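TRNA (adenine(22)-N(1))-methyltransferase (Bacillus subtilis, PDB 6Q56) catalyses the S-adenosyl-L-methionine-dependent methylation of N1 of adenosine 22 in tRNA, giving N(1)-methyladenosine at that position. Local coordinates at residues A[12-17]-A[31-36]; A[36-41]-A[70-75]; A[116-121]-A[131-136]; A[175-180]-A[228-233]. The protein carries 2 engineered substitutions. All blocks are in the same frame, centred on the assembly; numbering follows the deposited sequence.

Contact 1: residues A[12-17]-A[31-36]. Engineered in segment 31-36: S35 (natural residue Cys).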
loop_
_atom_site.group_PDB
_atom_site.type_symbol
_atom_site.label_atom_id
_atom_site.label_comp_id
_atom_site.label_asym_id
_atom_site.label_seq_id
_atom_site.Cartn_x
_atom_site.Cartn_y
_atom_site.Cartn_z
ATOM N N THR A 12 -1.076 -2.025 12.084
ATOM C CA THR A 12 -0.507 -3.055 11.239
ATOM C C THR A 12 0.704 -2.512 10.504
ATOM O O THR A 12 1.731 -3.163 10.440
ATOM C CB THR A 12 -1.542 -3.581 10.228
ATOM O OG1 THR A 12 -2.547 -4.325 10.918
ATOM C CG2 THR A 12 -0.893 -4.477 9.196
ATOM N N VAL A 13 0.578 -1.313 9.957
ATOM C CA VAL A 13 1.670 -0.688 9.229
ATOM C C VAL A 13 2.879 -0.490 10.132
ATOM O O VAL A 13 3.992 -0.825 9.770
ATOM C CB VAL A 13 1.237 0.666 8.634
ATOM C CG1 VAL A 13 2.422 1.416 8.063
ATOM C CG2 VAL A 13 0.174 0.464 7.572
ATOM N N ALA A 14 2.640 0.062 11.308
ATOM C CA ALA A 14 3.701 0.331 12.268
ATOM C C ALA A 14 4.531 -0.901 12.628
ATOM O O ALA A 14 5.728 -0.797 12.824
ATOM C CB ALA A 14 3.122 0.956 13.530
ATOM N N GLU A 15 3.892 -2.058 12.720
ATOM C CA GLU A 15 4.588 -3.284 13.091
ATOM C C GLU A 15 5.695 -3.699 12.132
ATOM O O GLU A 15 6.549 -4.492 12.496
ATOM C CB GLU A 15 3.603 -4.438 13.240
ATOM C CG GLU A 15 2.523 -4.225 14.285
ATOM C CD GLU A 15 3.067 -3.868 15.653
ATOM O OE1 GLU A 15 4.157 -4.345 16.013
ATOM O OE2 GLU A 15 2.397 -3.108 16.375
ATOM N N TYR A 16 5.680 -3.179 10.911
ATOM C CA TYR A 16 6.700 -3.540 9.936
ATOM C C TYR A 16 7.844 -2.556 9.899
ATOM O O TYR A 16 8.746 -2.689 9.090
ATOM C CB TYR A 16 6.100 -3.689 8.546
ATOM C CG TYR A 16 5.232 -4.903 8.416
ATOM C CD1 TYR A 16 5.777 -6.140 8.129
ATOM C CD2 TYR A 16 3.870 -4.821 8.612
ATOM C CE1 TYR A 16 4.985 -7.259 8.023
ATOM C CE2 TYR A 16 3.072 -5.931 8.509
ATOM C CZ TYR A 16 3.633 -7.147 8.212
ATOM O OH TYR A 16 2.829 -8.247 8.118
ATOM N N ILE A 17 7.806 -1.566 10.775
ATOM C CA ILE A 17 8.871 -0.590 10.832
ATOM C C ILE A 17 10.075 -1.268 11.458
ATOM O O ILE A 17 9.992 -1.776 12.569
ATOM C CB ILE A 17 8.485 0.627 11.670
ATOM C CG1 ILE A 17 7.335 1.371 11.010
ATOM C CG2 ILE A 17 9.676 1.551 11.830
ATOM C CD1 ILE A 17 6.749 2.447 11.874
ATOM N N ALA A 31 0.315 12.951 11.676
ATOM C CA ALA A 31 1.622 12.548 12.157
ATOM C C ALA A 31 1.480 11.608 13.339
ATOM O O ALA A 31 2.398 11.462 14.128
ATOM C CB ALA A 31 2.440 13.763 12.546
ATOM N N TYR A 32 0.322 10.976 13.454
ATOM C CA TYR A 32 0.067 10.053 14.545
ATOM C C TYR A 32 0.955 8.825 14.443
ATOM O O TYR A 32 1.622 8.460 15.392
ATOM C CB TYR A 32 -1.398 9.626 14.565
ATOM C CG TYR A 32 -2.358 10.707 14.996
ATOM C CD1 TYR A 32 -2.018 11.604 15.985
ATOM C CD2 TYR A 32 -3.614 10.813 14.427
ATOM C CE1 TYR A 32 -2.893 12.590 16.383
ATOM C CE2 TYR A 32 -4.494 11.792 14.821
ATOM C CZ TYR A 32 -4.128 12.677 15.802
ATOM O OH TYR A 32 -4.995 13.652 16.200
ATOM N N LEU A 33 0.955 8.197 13.279
ATOM C CA LEU A 33 1.748 7.005 13.055
ATOM C C LEU A 33 3.204 7.250 13.422
ATOM O O LEU A 33 3.769 6.525 14.227
ATOM C CB LEU A 33 1.636 6.551 11.603
ATOM C CG LEU A 33 2.630 5.499 11.132
ATOM C CD1 LEU A 33 2.463 4.208 11.902
ATOM C CD2 LEU A 33 2.466 5.249 9.652
ATOM N N PRO A 34 3.815 8.282 12.856
ATOM C CA PRO A 34 5.216 8.568 13.170
ATOM C C PRO A 34 5.423 8.934 14.635
ATOM O O PRO A 34 6.429 8.559 15.213
ATOM C CB PRO A 34 5.571 9.741 12.245
ATOM C CG PRO A 34 4.313 10.148 11.571
ATOM C CD PRO A 34 3.361 9.008 11.665
ATOM N N SER A 35 4.482 9.650 15.230
ATOM C CA SER A 35 4.605 10.022 16.628
ATOM C C SER A 35 4.569 8.751 17.452
ATOM O O SER A 35 5.340 8.563 18.379
ATOM C CB SER A 35 3.465 10.946 17.042
ATOM O OG SER A 35 3.627 12.249 16.526
ATOM N N TYR A 36 3.647 7.882 17.080
ATOM C CA TYR A 36 3.459 6.605 17.745
ATOM C C TYR A 36 4.697 5.732 17.623
ATOM O O TYR A 36 5.078 5.064 18.571
ATOM C CB TYR A 36 2.252 5.879 17.150
ATOM C CG TYR A 36 2.061 4.463 17.625
ATOM C CD1 TYR A 36 2.797 3.429 17.085
ATOM C CD2 TYR A 36 1.134 4.161 18.599
ATOM C CE1 TYR A 36 2.620 2.134 17.507
ATOM C CE2 TYR A 36 0.949 2.869 19.027
ATOM C CZ TYR A 36 1.694 1.861 18.478
ATOM O OH TYR A 36 1.517 0.577 18.906
#

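Contact 2: residues A[36-41]-A[70-75]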
loop_
_atom_site.group_PDB
_atom_site.type_symbol
_atom_site.label_atom_id
_atom_site.label_comp_id
_atom_site.label_asym_id
_atom_site.label_seq_id
_atom_site.Cartn_x
_atom_site.Cartn_y
_atom_site.Cartn_z
ATOM N N TYR A 36 3.647 7.882 17.080
ATOM C CA TYR A 36 3.459 6.605 17.745
ATOM C C TYR A 36 4.697 5.732 17.623
ATOM O O TYR A 36 5.078 5.064 18.571
ATOM C CB TYR A 36 2.252 5.879 17.150
ATOM C CG TYR A 36 2.061 4.463 17.625
ATOM C CD1 TYR A 36 2.797 3.429 17.085
ATOM C CD2 TYR A 36 1.134 4.161 18.599
ATOM C CE1 TYR A 36 2.620 2.134 17.507
ATOM C CE2 TYR A 36 0.949 2.869 19.027
ATOM C CZ TYR A 36 1.694 1.861 18.478
ATOM O OH TYR A 36 1.517 0.577 18.906
ATOM N N ALA A 37 5.314 5.736 16.450
ATOM C CA ALA A 37 6.491 4.915 16.200
ATOM C C ALA A 37 7.707 5.366 16.989
ATOM O O ALA A 37 8.430 4.550 17.542
ATOM C CB ALA A 37 6.808 4.884 14.718
ATOM N N VAL A 38 7.919 6.670 17.033
ATOM C CA VAL A 38 9.039 7.246 17.749
ATOM C C VAL A 38 8.849 7.114 19.255
ATOM O O VAL A 38 9.773 6.768 19.972
ATOM C CB VAL A 38 9.229 8.715 17.355
ATOM C CG1 VAL A 38 10.256 9.388 18.240
ATOM C CG2 VAL A 38 9.636 8.800 15.903
ATOM N N LEU A 39 7.640 7.379 19.723
ATOM C CA LEU A 39 7.333 7.271 21.140
ATOM C C LEU A 39 7.509 5.849 21.649
ATOM O O LEU A 39 7.982 5.635 22.753
ATOM C CB LEU A 39 5.900 7.698 21.411
ATOM C CG LEU A 39 5.582 9.184 21.395
ATOM C CD1 LEU A 39 4.085 9.386 21.396
ATOM C CD2 LEU A 39 6.206 9.863 22.592
ATOM N N ASN A 40 7.116 4.880 20.840
ATOM C CA ASN A 40 7.243 3.490 21.224
ATOM C C ASN A 40 8.596 2.936 20.832
ATOM O O ASN A 40 8.811 1.742 20.855
ATOM C CB ASN A 40 6.129 2.658 20.605
ATOM C CG ASN A 40 4.772 3.003 21.168
ATOM O OD1 ASN A 40 4.227 2.266 21.978
ATOM N ND2 ASN A 40 4.227 4.136 20.752
ATOM N N HIS A 41 9.500 3.832 20.474
ATOM C CA HIS A 41 10.863 3.483 20.103
ATOM C C HIS A 41 10.970 2.520 18.936
ATOM O O HIS A 41 12.000 1.895 18.734
ATOM C CB HIS A 41 11.586 2.948 21.330
ATOM C CG HIS A 41 11.269 3.717 22.570
ATOM N ND1 HIS A 41 10.501 3.201 23.590
ATOM C CD2 HIS A 41 11.568 4.986 22.929
ATOM C CE1 HIS A 41 10.361 4.111 24.535
ATOM N NE2 HIS A 41 11.002 5.203 24.159
ATOM N N SER A 70 12.113 17.255 18.307
ATOM C CA SER A 70 13.507 16.803 18.311
ATOM C C SER A 70 13.791 15.542 17.501
ATOM O O SER A 70 14.911 15.331 17.057
ATOM C CB SER A 70 13.965 16.557 19.744
ATOM O OG SER A 70 13.451 15.333 20.210
ATOM N N HIS A 71 12.784 14.703 17.318
ATOM C CA HIS A 71 12.957 13.464 16.580
ATOM C C HIS A 71 12.073 13.378 15.349
ATOM O O HIS A 71 12.226 12.475 14.552
ATOM C CB HIS A 71 12.640 12.268 17.474
ATOM C CG HIS A 71 13.583 12.091 18.619
ATOM N ND1 HIS A 71 13.410 12.725 19.827
ATOM C CD2 HIS A 71 14.700 11.340 18.744
ATOM C CE1 HIS A 71 14.383 12.379 20.646
ATOM N NE2 HIS A 71 15.179 11.539 20.014
ATOM N N ILE A 72 11.142 14.310 15.203
ATOM C CA ILE A 72 10.235 14.291 14.067
ATOM C C ILE A 72 10.255 15.581 13.275
ATOM O O ILE A 72 10.116 16.660 13.818
ATOM C CB ILE A 72 8.796 14.010 14.511
ATOM C CG1 ILE A 72 8.728 12.663 15.220
ATOM C CG2 ILE A 72 7.863 14.024 13.316
ATOM C CD1 ILE A 72 7.332 12.187 15.514
ATOM N N SER A 73 10.425 15.438 11.975
ATOM C CA SER A 73 10.467 16.563 11.073
ATOM C C SER A 73 9.269 16.548 10.146
ATOM O O SER A 73 9.185 15.717 9.255
ATOM C CB SER A 73 11.752 16.525 10.251
ATOM O OG SER A 73 11.766 17.533 9.268
ATOM N N VAL A 74 8.349 17.476 10.366
ATOM C CA VAL A 74 7.166 17.595 9.542
ATOM C C VAL A 74 7.521 18.494 8.371
ATOM O O VAL A 74 7.874 19.649 8.551
ATOM C CB VAL A 74 5.982 18.194 10.316
ATOM C CG1 VAL A 74 4.745 18.239 9.439
ATOM C CG2 VAL A 74 5.709 17.397 11.572
ATOM N N ARG A 75 7.429 17.948 7.170
ATOM C CA ARG A 75 7.766 18.692 5.974
ATOM C C ARG A 75 6.615 18.763 4.999
ATOM O O ARG A 75 5.773 17.887 4.953
ATOM C CB ARG A 75 8.973 18.053 5.304
ATOM C CG ARG A 75 10.124 17.839 6.258
ATOM C CD ARG A 75 11.271 17.096 5.618
ATOM N NE ARG A 75 12.297 16.756 6.582
ATOM C CZ ARG A 75 13.374 16.044 6.294
ATOM N NH1 ARG A 75 13.565 15.596 5.064
ATOM N NH2 ARG A 75 14.258 15.773 7.234
#

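Contact 3: residues A[116-121]-A[131-136]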
loop_
_atom_site.group_PDB
_atom_site.type_symbol
_atom_site.label_atom_id
_atom_site.label_comp_id
_atom_site.label_asym_id
_atom_site.label_seq_id
_atom_site.Cartn_x
_atom_site.Cartn_y
_atom_site.Cartn_z
ATOM N N GLU A 116 15.561 0.868 1.472
ATOM C CA GLU A 116 14.543 1.295 2.406
ATOM C C GLU A 116 13.417 0.290 2.387
ATOM O O GLU A 116 13.049 -0.199 1.333
ATOM C CB GLU A 116 13.982 2.658 2.012
ATOM C CG GLU A 116 15.015 3.741 1.792
ATOM C CD GLU A 116 15.381 3.912 0.339
ATOM O OE1 GLU A 116 14.957 3.090 -0.488
ATOM O OE2 GLU A 116 16.090 4.878 0.025
ATOM N N ARG A 117 12.863 -0.020 3.549
ATOM C CA ARG A 117 11.741 -0.936 3.592
ATOM C C ARG A 117 10.490 -0.129 3.287
ATOM O O ARG A 117 10.260 0.917 3.879
ATOM C CB ARG A 117 11.587 -1.607 4.952
ATOM C CG ARG A 117 10.262 -2.328 5.093
ATOM C CD ARG A 117 10.125 -3.069 6.403
ATOM N NE ARG A 117 10.975 -4.242 6.446
ATOM C CZ ARG A 117 11.007 -5.103 7.452
ATOM N NH1 ARG A 117 10.226 -4.928 8.500
ATOM N NH2 ARG A 117 11.820 -6.140 7.400
ATOM N N LEU A 118 9.692 -0.612 2.349
ATOM C CA LEU A 118 8.468 0.070 1.986
ATOM C C LEU A 118 7.292 -0.652 2.615
ATOM O O LEU A 118 7.151 -1.852 2.473
ATOM C CB LEU A 118 8.299 0.123 0.474
ATOM C CG LEU A 118 9.405 0.788 -0.343
ATOM C CD1 LEU A 118 9.085 0.710 -1.824
ATOM C CD2 LEU A 118 9.622 2.225 0.075
ATOM N N ILE A 119 6.458 0.102 3.316
ATOM C CA ILE A 119 5.271 -0.426 3.959
ATOM C C ILE A 119 4.128 0.379 3.378
ATOM O O ILE A 119 3.852 1.497 3.797
ATOM C CB ILE A 119 5.320 -0.273 5.480
ATOM C CG1 ILE A 119 6.693 -0.670 6.006
ATOM C CG2 ILE A 119 4.239 -1.117 6.125
ATOM C CD1 ILE A 119 6.936 -0.240 7.429
ATOM N N LEU A 120 3.479 -0.203 2.385
ATOM C CA LEU A 120 2.413 0.450 1.663
ATOM C C LEU A 120 1.034 -0.082 2.008
ATOM O O LEU A 120 0.802 -1.278 1.991
ATOM C CB LEU A 120 2.680 0.270 0.182
ATOM C CG LEU A 120 4.142 0.515 -0.188
ATOM C CD1 LEU A 120 4.487 -0.057 -1.546
ATOM C CD2 LEU A 120 4.447 1.995 -0.135
ATOM N N GLN A 121 0.122 0.832 2.309
ATOM C CA GLN A 121 -1.239 0.468 2.654
ATOM C C GLN A 121 -2.224 1.110 1.691
ATOM O O GLN A 121 -2.714 2.210 1.920
ATOM C CB GLN A 121 -1.567 0.852 4.095
ATOM C CG GLN A 121 -2.915 0.351 4.574
ATOM C CD GLN A 121 -4.036 1.324 4.294
ATOM O OE1 GLN A 121 -3.987 2.477 4.696
ATOM N NE2 GLN A 121 -5.058 0.857 3.610
ATOM N N GLU A 131 2.796 -4.035 -9.360
ATOM C CA GLU A 131 3.360 -3.887 -10.688
ATOM C C GLU A 131 4.572 -2.971 -10.626
ATOM O O GLU A 131 5.588 -3.244 -11.238
ATOM C CB GLU A 131 2.319 -3.357 -11.667
ATOM C CG GLU A 131 1.261 -4.380 -12.033
ATOM C CD GLU A 131 0.244 -3.855 -13.021
ATOM O OE1 GLU A 131 0.230 -2.647 -13.264
ATOM O OE2 GLU A 131 -0.545 -4.654 -13.549
ATOM N N TRP A 132 4.460 -1.886 -9.874
ATOM C CA TRP A 132 5.562 -0.953 -9.735
ATOM C C TRP A 132 6.727 -1.602 -9.000
ATOM O O TRP A 132 7.865 -1.472 -9.406
ATOM C CB TRP A 132 5.125 0.307 -9.000
ATOM C CG TRP A 132 6.196 1.311 -8.941
ATOM C CD1 TRP A 132 6.469 2.262 -9.862
ATOM C CD2 TRP A 132 7.171 1.451 -7.915
ATOM N NE1 TRP A 132 7.549 2.999 -9.472
ATOM C CE2 TRP A 132 8.001 2.519 -8.276
ATOM C CE3 TRP A 132 7.421 0.781 -6.722
ATOM C CZ2 TRP A 132 9.059 2.932 -7.489
ATOM C CZ3 TRP A 132 8.469 1.191 -5.946
ATOM C CH2 TRP A 132 9.275 2.256 -6.329
ATOM N N LEU A 133 6.428 -2.301 -7.917
ATOM C CA LEU A 133 7.448 -2.970 -7.128
ATOM C C LEU A 133 8.238 -3.968 -7.962
ATOM O O LEU A 133 9.459 -4.009 -7.908
ATOM C CB LEU A 133 6.821 -3.710 -5.951
ATOM C CG LEU A 133 6.318 -2.869 -4.793
ATOM C CD1 LEU A 133 5.700 -3.773 -3.753
ATOM C CD2 LEU A 133 7.434 -2.041 -4.193
ATOM N N TYR A 134 7.529 -4.769 -8.733
ATOM C CA TYR A 134 8.162 -5.776 -9.566
ATOM C C TYR A 134 9.098 -5.154 -10.597
ATOM O O TYR A 134 9.996 -5.802 -11.100
ATOM C CB TYR A 134 7.103 -6.629 -10.260
ATOM C CG TYR A 134 7.664 -7.818 -10.971
ATOM C CD1 TYR A 134 7.818 -9.024 -10.322
ATOM C CD2 TYR A 134 8.051 -7.732 -12.289
ATOM C CE1 TYR A 134 8.340 -10.118 -10.972
ATOM C CE2 TYR A 134 8.577 -8.818 -12.947
ATOM C CZ TYR A 134 8.715 -10.009 -12.286
ATOM O OH TYR A 134 9.229 -11.090 -12.939
ATOM N N LYS A 135 8.742 -3.960 -11.029
ATOM C CA LYS A 135 9.470 -3.279 -12.074
ATOM C C LYS A 135 10.717 -2.618 -11.547
ATOM O O LYS A 135 11.716 -2.548 -12.234
ATOM C CB LYS A 135 8.558 -2.253 -12.749
ATOM C CG LYS A 135 9.268 -1.167 -13.529
ATOM C CD LYS A 135 8.294 -0.234 -14.219
ATOM C CE LYS A 135 7.707 0.787 -13.262
ATOM N NZ LYS A 135 8.631 1.910 -12.980
ATOM N N GLU A 136 10.648 -2.111 -10.322
ATOM C CA GLU A 136 11.790 -1.438 -9.717
ATOM C C GLU A 136 12.635 -2.429 -8.931
ATOM O O GLU A 136 13.477 -2.039 -8.122
ATOM C CB GLU A 136 11.318 -0.311 -8.797
ATOM C CG GLU A 136 10.500 0.760 -9.499
ATOM C CD GLU A 136 11.286 1.484 -10.575
ATOM O OE1 GLU A 136 12.499 1.213 -10.711
ATOM O OE2 GLU A 136 10.694 2.323 -11.284
#

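Contact 4: residues A[175-180]-A[228-233]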
loop_
_atom_site.group_PDB
_atom_site.type_symbol
_atom_site.label_atom_id
_atom_site.label_comp_id
_atom_site.label_asym_id
_atom_site.label_seq_id
_atom_site.Cartn_x
_atom_site.Cartn_y
_atom_site.Cartn_z
ATOM N N GLY A 175 -0.993 -13.091 -8.850
ATOM C CA GLY A 175 -0.247 -12.652 -7.693
ATOM C C GLY A 175 -0.269 -11.151 -7.530
ATOM O O GLY A 175 -0.519 -10.638 -6.454
ATOM N N MET A 176 -0.015 -10.448 -8.621
ATOM C CA MET A 176 0.021 -8.999 -8.597
ATOM C C MET A 176 -1.323 -8.367 -8.289
ATOM O O MET A 176 -1.385 -7.293 -7.713
ATOM C CB MET A 176 0.535 -8.466 -9.926
ATOM C CG MET A 176 1.983 -8.802 -10.185
ATOM S SD MET A 176 2.657 -7.771 -11.477
ATOM C CE MET A 176 4.347 -8.339 -11.486
ATOM N N LEU A 177 -2.394 -9.040 -8.672
ATOM C CA LEU A 177 -3.724 -8.513 -8.443
ATOM C C LEU A 177 -4.242 -8.762 -7.040
ATOM O O LEU A 177 -4.723 -7.855 -6.391
ATOM C CB LEU A 177 -4.709 -9.108 -9.440
ATOM C CG LEU A 177 -6.142 -8.643 -9.223
ATOM C CD1 LEU A 177 -6.276 -7.165 -9.523
ATOM C CD2 LEU A 177 -7.103 -9.453 -10.062
ATOM N N VAL A 178 -4.159 -9.994 -6.576
ATOM C CA VAL A 178 -4.685 -10.313 -5.265
ATOM C C VAL A 178 -3.651 -10.395 -4.161
ATOM O O VAL A 178 -3.997 -10.356 -2.994
ATOM C CB VAL A 178 -5.483 -11.625 -5.314
ATOM C CG1 VAL A 178 -6.570 -11.528 -6.364
ATOM C CG2 VAL A 178 -4.578 -12.799 -5.611
ATOM N N GLY A 179 -2.384 -10.501 -4.521
ATOM C CA GLY A 179 -1.340 -10.596 -3.528
ATOM C C GLY A 179 -0.827 -12.012 -3.421
ATOM O O GLY A 179 -1.564 -12.930 -3.086
ATOM N N PRO A 180 0.452 -12.206 -3.708
ATOM C CA PRO A 180 1.038 -13.544 -3.638
ATOM C C PRO A 180 0.947 -14.157 -2.248
ATOM O O PRO A 180 0.578 -15.309 -2.122
ATOM C CB PRO A 180 2.494 -13.320 -4.039
ATOM C CG PRO A 180 2.742 -11.871 -3.866
ATOM C CD PRO A 180 1.443 -11.180 -4.063
ATOM N N MET A 228 -12.231 -12.887 -14.556
ATOM C CA MET A 228 -13.026 -13.902 -13.884
ATOM C C MET A 228 -12.239 -15.187 -13.699
ATOM O O MET A 228 -12.188 -15.726 -12.610
ATOM C CB MET A 228 -14.319 -14.178 -14.650
ATOM C CG MET A 228 -15.331 -13.055 -14.564
ATOM S SD MET A 228 -16.676 -13.211 -15.745
ATOM C CE MET A 228 -17.239 -14.861 -15.380
ATOM N N GLU A 229 -11.631 -15.680 -14.765
ATOM C CA GLU A 229 -10.864 -16.911 -14.678
ATOM C C GLU A 229 -9.750 -16.750 -13.666
ATOM O O GLU A 229 -9.495 -17.637 -12.863
ATOM C CB GLU A 229 -10.284 -17.295 -16.037
ATOM C CG GLU A 229 -9.219 -18.373 -15.974
ATOM C CD GLU A 229 -9.733 -19.692 -15.439
ATOM O OE1 GLU A 229 -10.933 -19.976 -15.589
ATOM O OE2 GLU A 229 -8.929 -20.446 -14.876
ATOM N N LEU A 230 -9.099 -15.600 -13.722
ATOM C CA LEU A 230 -8.004 -15.279 -12.819
ATOM C C LEU A 230 -8.454 -15.385 -11.374
ATOM O O LEU A 230 -7.817 -16.040 -10.555
ATOM C CB LEU A 230 -7.499 -13.867 -13.089
ATOM C CG LEU A 230 -6.134 -13.530 -12.519
ATOM C CD1 LEU A 230 -5.607 -12.258 -13.147
ATOM C CD2 LEU A 230 -6.207 -13.400 -11.011
ATOM N N LEU A 231 -9.564 -14.733 -11.068
ATOM C CA LEU A 231 -10.102 -14.756 -9.725
ATOM C C LEU A 231 -10.552 -16.161 -9.357
ATOM O O LEU A 231 -10.377 -16.602 -8.234
ATOM C CB LEU A 231 -11.259 -13.773 -9.594
ATOM C CG LEU A 231 -10.840 -12.311 -9.674
ATOM C CD1 LEU A 231 -12.041 -11.402 -9.521
ATOM C CD2 LEU A 231 -9.781 -12.006 -8.630
ATOM N N LYS A 232 -11.125 -16.867 -10.316
ATOM C CA LYS A 232 -11.589 -18.215 -10.068
ATOM C C LYS A 232 -10.435 -19.104 -9.622
ATOM O O LYS A 232 -10.602 -19.960 -8.775
ATOM C CB LYS A 232 -12.259 -18.794 -11.311
ATOM C CG LYS A 232 -12.834 -20.177 -11.097
ATOM C CD LYS A 232 -13.501 -20.721 -12.344
ATOM C CE LYS A 232 -13.749 -22.216 -12.212
ATOM N NZ LYS A 232 -14.659 -22.747 -13.259
ATOM N N GLU A 233 -9.263 -18.880 -10.194
ATOM C CA GLU A 233 -8.081 -19.664 -9.866
ATOM C C GLU A 233 -7.520 -19.354 -8.482
ATOM O O GLU A 233 -6.762 -20.138 -7.932
ATOM C CB GLU A 233 -6.993 -19.452 -10.925
ATOM C CG GLU A 233 -7.363 -19.946 -12.316
ATOM C CD GLU A 233 -6.340 -19.575 -13.375
ATOM O OE1 GLU A 233 -5.357 -18.881 -13.053
ATOM O OE2 GLU A 233 -6.521 -19.978 -14.539
#

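Contact 1: residues A[12-17]-A[31-36]
A14 and L33 make the closest apolar touch between segments 12-17 and 31-36. The CB of A14 lies 3.7 Å from CD1 of L33. The other branch of L33 reaches V13: CD2 is 4.1 Å from V13 CG1, and the two side chains cross at about a right angle. L33 thus puts one methyl on each of two successive residues. Its CG is anti to the backbone N (chi1 167°), and this turns the fork toward helix 8-14. The aromatic contact is lighter. CE1 of the Y36 ring approaches A14 CB obliquely at 4.2 Å.

The polar bonds stay within each segment or go elsewhere. A31 is the N-cap residue of helix 32-39. Its O accepts S35 N and, from the opposite face of the carbonyl plane, the hydroxyl S35 OG at 2.8 Å. S35 is an engineered residue, cysteine in the natural protein. The Y36 hydroxyl is hydrogen-bonded to Q11 NE2.

A type I turn runs from A14 to I17. V13 also packs on strands 117-122 and 151-159, while L33 touches D25 of strand 21-26. The contact joins helix 8-14 to helix 32-39, the helix that follows strand 21-26 in the Rossmann-like fold.

Contact 2: residues A[36-41]-A[70-75]
V38 spreads its two methyls over H71 and I72, where the chain enters strand 72-76. CG1 meets H71 and CG2 meets I72. The CG1 branch is anti to the backbone N (chi1 172°), and it comes within 3.8 Å of H71 CB. The aliphatic root of the histidine takes this contact, and the imidazole stands oblique to the methyl. CG2 lies 4.0 Å from I72 CG1 and 4.1 Å from I72 CD1. It therefore rests along the longer branch of the isoleucine. The V38 and I72 side chains run past each other in opposite directions.

N40 is the first residue after helix 32-39 to leave helical angles. Its backbone N is hydrogen-bonded to Y36 O. The side-chain ND2 is modelled 2.5 Å from the same Y36 O, which is doubtfully short. On the strand, R75 NE donates almost straight to S73 OG at 2.8 Å, in the guanidinium plane. R75 also makes a salt bridge with E87.

Strand 72-76 is an outermost strand of the sheet and pairs with strand 43-50. The contact lays helix 32-39 against this edge strand of the Rossmann-like sheet, beside strand 43-50. V38 also touches A46 of strand 43-50, and I72 packs on V63 of helix 53-65. Between helix and strand the chemistry is purely apolar: buried V38 and I72 meet by apolar contact alone, which points to hydrophobic burial, while H71 borders it on the exposed side.

Contact 3: residues A[116-121]-A[131-136]
W132 presents the edge of its indole to L118, whose CD1 lies near the ring plane, 4.2 Å from CZ3. L133 CD2 is also at the edge, in plane. One face is covered by E136 CG, 3.2 Å above the plane and displaced toward the rim. The indole CG is anti to the backbone N (chi1 -175°), which swings the ring toward strand 117-122. The ring's NE1 is hydrogen-bonded to E106.

L118 CD1 serves two partners. Besides the indole it meets L133 CD2 at 4.0 Å, and these two leucines slide past each other in opposite directions. The side chains of L118 and W132 instead cross at about a right angle. L120 CD1 adds a looser touch on L133 CD2 at 4.4 Å.

L118 and L120 alternate with I119 along strand 117-122, so their side chains leave the same face of the sheet. Helix 127-135 covers that face, running nearly antiparallel to the strand at 165°. The short axes are 12.5 Å apart at their closest. This is the helix-on-sheet layer of the Rossmann-like methyltransferase fold. L118 and L120 also pack on I91 and I93 of strand 90-96, and L133 on A158 of strand 151-159.

Charges gather at K135 and E136. K135 NZ forms a salt bridge to E136 OE2 at 2.7 Å, meeting it from above the carboxylate plane. E136 OE2 is also paired with K109, and K135 NZ with E106.

Contact 4: residues A[175-180]-A[228-233]
The backbones of segments 175-180 and 228-233 come nearest at V178 and L231, whose CA atoms are 8.3 Å apart, so the meeting is left to side chains. L177 reaches across with a single methyl, CD2. It lies 4.0 Å from L231 CD2 and 4.2 Å from L230 CD2, so it touches two consecutive leucines of helix 215-234. The L177 CG is anti to the backbone N (chi1 178°), which carries this methyl toward that helix. L177 and L231 cross at about a right angle, and L177 meets L230 at a slant.

V178 brings a second methyl to the same place. Its CG1 is 4.0 Å from L231 CD2. That terminal carbon of L231 therefore touches L177 and V178 together. All three contacts are between aliphatic carbons.

G179 ends helix 172-178 with a positive phi of 104°, a backbone shape that glycine takes up easily, and is also the N-cap of helix 180-185. G179 N is bonded to G175 O at 2.7 Å, the last helical turn before the chain bends away.

V178 and L231 both also touch W194 of helix 188-210, and L177 touches V127 of helix 127-135. The site is an apolar helix-to-helix seam. It docks the C-terminal pair of long helices, 188-210 and 215-234, against the helices beside the methyltransferase sheet, an arrangement that matches a coiled-coil-like C-terminal extension on a Rossmann-like domain.

From the N terminus, contact 1 comes first and closes the loop holding strand 21-26, setting helix 8-14 on helix 32-39. Contact 2 follows, sharing Y36, and closes the span with strand 43-50 and helix 53-65 at the outer strand 72-76. Contact 3 spans only nine residues, tying strand 117-122 to helix 127-135. Contact 4 closes the longest loop, nearly all helical, and ties helix 172-178 to helix 215-234. All four are in series; none nests or crosses. Contact 1 touches contact 3 through Y16 O and R117 NH1, and contact 3 touches contact 4 where Y134 and E131 meet M176. Contacts 2 and 4 lie farthest apart, their centres about 38 Å from each other.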